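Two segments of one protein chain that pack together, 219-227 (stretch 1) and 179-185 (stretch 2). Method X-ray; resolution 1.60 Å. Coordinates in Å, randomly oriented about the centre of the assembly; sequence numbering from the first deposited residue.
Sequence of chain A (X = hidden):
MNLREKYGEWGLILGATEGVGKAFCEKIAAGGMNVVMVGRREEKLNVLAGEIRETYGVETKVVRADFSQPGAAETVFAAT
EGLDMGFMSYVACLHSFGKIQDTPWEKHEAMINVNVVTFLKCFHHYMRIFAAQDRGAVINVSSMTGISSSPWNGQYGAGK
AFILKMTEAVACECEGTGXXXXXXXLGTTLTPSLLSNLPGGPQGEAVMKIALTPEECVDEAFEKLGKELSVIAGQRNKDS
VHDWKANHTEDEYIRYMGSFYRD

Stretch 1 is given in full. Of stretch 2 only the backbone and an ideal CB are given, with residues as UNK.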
# COMPACT_ATOMS: atom_id res chain seq x y z
N ASP A 219 9.42 10.25 -18.30
CA ASP A 219 10.30 11.16 -19.02
C ASP A 219 11.63 10.50 -19.40
O ASP A 219 12.06 10.60 -20.56
CB ASP A 219 10.54 12.44 -18.22
CG ASP A 219 9.37 13.42 -18.30
OD1 ASP A 219 8.50 13.25 -19.19
OD2 ASP A 219 9.33 14.36 -17.48
N GLU A 220 12.24 9.79 -18.46
CA GLU A 220 13.50 9.10 -18.78
C GLU A 220 13.30 8.01 -19.85
O GLU A 220 14.10 7.91 -20.78
CB GLU A 220 14.14 8.50 -17.53
CG GLU A 220 15.46 7.84 -17.85
CD GLU A 220 16.25 7.40 -16.62
OE1 GLU A 220 15.76 7.49 -15.48
OE2 GLU A 220 17.38 6.94 -16.82
N ALA A 221 12.23 7.22 -19.73
CA ALA A 221 11.95 6.20 -20.75
C ALA A 221 11.82 6.81 -22.17
O ALA A 221 12.36 6.27 -23.14
CB ALA A 221 10.68 5.43 -20.39
N PHE A 222 11.11 7.92 -22.29
CA PHE A 222 10.95 8.50 -23.62
C PHE A 222 12.24 9.17 -24.12
O PHE A 222 12.49 9.15 -25.31
CB PHE A 222 9.76 9.43 -23.69
CG PHE A 222 8.46 8.71 -23.92
CD1 PHE A 222 8.08 8.31 -25.19
CD2 PHE A 222 7.66 8.37 -22.85
CE1 PHE A 222 6.88 7.62 -25.39
CE2 PHE A 222 6.47 7.67 -23.05
CZ PHE A 222 6.07 7.31 -24.32
N GLU A 223 13.04 9.73 -23.22
CA GLU A 223 14.34 10.30 -23.59
C GLU A 223 15.26 9.25 -24.21
O GLU A 223 15.97 9.53 -25.16
CB GLU A 223 15.01 11.00 -22.40
CG GLU A 223 14.40 12.38 -22.17
CD GLU A 223 14.94 13.12 -20.95
OE1 GLU A 223 15.99 12.70 -20.39
OE2 GLU A 223 14.29 14.13 -20.54
N LYS A 224 15.17 8.01 -23.72
CA LYS A 224 16.06 6.92 -24.16
C LYS A 224 15.46 5.97 -25.20
O LYS A 224 16.16 5.10 -25.73
CB LYS A 224 16.57 6.18 -22.92
CG LYS A 224 17.48 7.10 -22.11
CD LYS A 224 17.93 6.49 -20.81
CE LYS A 224 18.92 7.43 -20.13
NZ LYS A 224 19.19 7.02 -18.75
N LEU A 225 14.18 6.16 -25.54
CA LEU A 225 13.50 5.32 -26.51
C LEU A 225 14.18 5.42 -27.87
O LEU A 225 14.37 6.52 -28.37
CB LEU A 225 12.03 5.74 -26.64
CG LEU A 225 11.19 4.95 -27.61
CD1 LEU A 225 11.12 3.46 -27.28
CD2 LEU A 225 9.81 5.58 -27.72
N GLY A 226 14.54 4.27 -28.43
CA GLY A 226 15.29 4.22 -29.68
C GLY A 226 16.78 4.45 -29.54
O GLY A 226 17.48 4.43 -30.54
N LYS A 227 17.28 4.67 -28.32
CA LYS A 227 18.71 4.84 -28.04
C LYS A 227 19.25 3.74 -27.14
O LYS A 227 20.32 3.19 -27.39
CB LYS A 227 18.95 6.16 -27.35
CG LYS A 227 18.52 7.40 -28.13
CD LYS A 227 18.78 8.64 -27.28
CE LYS A 227 18.56 9.94 -28.02
NZ LYS A 227 17.15 10.11 -28.42
N UNK A 179 10.75 -0.03 -35.62
CA UNK A 179 10.08 -0.21 -34.34
C UNK A 179 11.12 0.02 -33.24
O UNK A 179 12.21 -0.55 -33.30
CB UNK A 179 9.44 -1.60 -34.23
N UNK A 180 10.80 0.86 -32.26
CA UNK A 180 11.68 1.16 -31.13
C UNK A 180 11.11 0.52 -29.86
O UNK A 180 10.00 0.81 -29.48
CB UNK A 180 11.84 2.67 -30.95
N UNK A 181 11.89 -0.34 -29.22
CA UNK A 181 11.45 -1.06 -28.04
C UNK A 181 12.43 -0.81 -26.92
O UNK A 181 13.63 -0.77 -27.14
CB UNK A 181 11.31 -2.56 -28.32
N UNK A 182 11.90 -0.63 -25.72
CA UNK A 182 12.68 -0.37 -24.52
C UNK A 182 11.99 -1.01 -23.33
O UNK A 182 10.76 -1.07 -23.29
CB UNK A 182 12.87 1.13 -24.30
N UNK A 183 12.78 -1.50 -22.39
CA UNK A 183 12.27 -1.78 -21.05
C UNK A 183 12.85 -0.79 -20.06
O UNK A 183 14.05 -0.52 -20.06
CB UNK A 183 12.60 -3.21 -20.63
N UNK A 184 11.97 -0.24 -19.22
CA UNK A 184 12.38 0.64 -18.14
C UNK A 184 12.10 -0.09 -16.83
O UNK A 184 10.97 -0.50 -16.59
CB UNK A 184 11.65 1.99 -18.20
N UNK A 185 13.12 -0.21 -16.00
CA UNK A 185 13.05 -0.93 -14.74
C UNK A 185 12.95 0.07 -13.59
O UNK A 185 13.84 0.91 -13.41
CB UNK A 185 14.27 -1.84 -14.57

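The backbone of stretch 2 is an extended strand, with phi between -146° and -103° and psi between 120° and 145° throughout, so CA-to-CB bonds alternate; those of 180, 182 and 184 point toward stretch 1. It runs nearly antiparallel to helix 219-224, at 150° between the N-to-C directions and 9.1 Å at closest approach of the axes.

Position 179 lies out of reach: its ideal CB has no atom of stretch 1 within 5.5 Å. The contact sets no preference; the strand angles are compatible with a beta-branched residue. It is V179.

At 180 the CB points toward the turn after the helix, 3.8 Å from L225 CD1 and 4.0 Å from G226 CA. The CA atoms of 180 and G226 are only 4.9 Å apart, so a small or medium side chain suits best, polar or apolar, since no charged group of stretch 1 is nearby. The residue is D180, chi1 m. Its CG lies 3.7 Å from G226 CA, while OD2 is hydrogen-bonded elsewhere in the structure. An ideal CB on G226 would sit 3.1 Å from D180 OD2, a tight fit, and the positive phi of G226 (81°) independently favours glycine.

Position 181 points away; many side chains would suit, beta-branched ones included. It is V181. A water donates to V181 O at 2.8 Å and accepts from G226 N at 2.8 Å, bridging strand and turn.

At 182 the CB points toward the A221 to L225 segment, 4.2 Å from L225 CD1 but 5.3 Å from A221 O and 5.4 Å from K224 O. This gap leaves room for a longer side chain. The carbonyls favour a donor such as glutamine or a protonated acid; a medium apolar chain could instead pack on L225. The residue is E182, extended with chi1 and chi2 both t. Its OE1 comes 2.6 Å from A221 O, a separation suggesting that the acid is probably protonated, though the geometry does not settle it. OE1 also lies 3.1 Å from L225 N, but the angle is too poor for a hydrogen bond.

Position 183 points away, equally permissive; it is V183.

At 184 the CB points toward the helix, 4.2 Å from A221 CB, and the small alanine leaves space for an apolar chain such as valine, leucine or isoleucine. It is I184: its CD1 packs 4.0 Å from A221 CB.

Position 185 is again out of reach, and polar or apolar residues would suit; it is T185.

Stretch 2 179-185: VDVEVIT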
# COMPACT_ATOMS: atom_id res chain seq x y z
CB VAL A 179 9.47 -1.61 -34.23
CG1 VAL A 179 8.61 -1.73 -32.99
CG2 VAL A 179 8.64 -1.92 -35.47
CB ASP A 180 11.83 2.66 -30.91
CG ASP A 180 12.55 3.36 -32.05
OD1 ASP A 180 13.42 2.74 -32.70
OD2 ASP A 180 12.22 4.54 -32.31
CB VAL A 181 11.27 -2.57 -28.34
CG1 VAL A 181 10.96 -3.39 -27.08
CG2 VAL A 181 10.17 -2.74 -29.36
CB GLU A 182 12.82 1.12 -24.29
CG GLU A 182 13.72 1.55 -23.14
CD GLU A 182 13.48 3.00 -22.75
OE1 GLU A 182 13.24 3.84 -23.65
OE2 GLU A 182 13.47 3.28 -21.53
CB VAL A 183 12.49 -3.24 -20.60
CG1 VAL A 183 13.92 -3.73 -20.80
CG2 VAL A 183 12.03 -3.46 -19.15
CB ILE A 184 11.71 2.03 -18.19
CG1 ILE A 184 12.26 2.92 -17.06
CG2 ILE A 184 10.18 1.97 -18.11
CD1 ILE A 184 13.14 4.03 -17.53
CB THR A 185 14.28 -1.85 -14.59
OG1 THR A 185 14.22 -2.88 -15.61
CG2 THR A 185 14.31 -2.48 -13.24
O HOH W 1 14.87 1.79 -27.17
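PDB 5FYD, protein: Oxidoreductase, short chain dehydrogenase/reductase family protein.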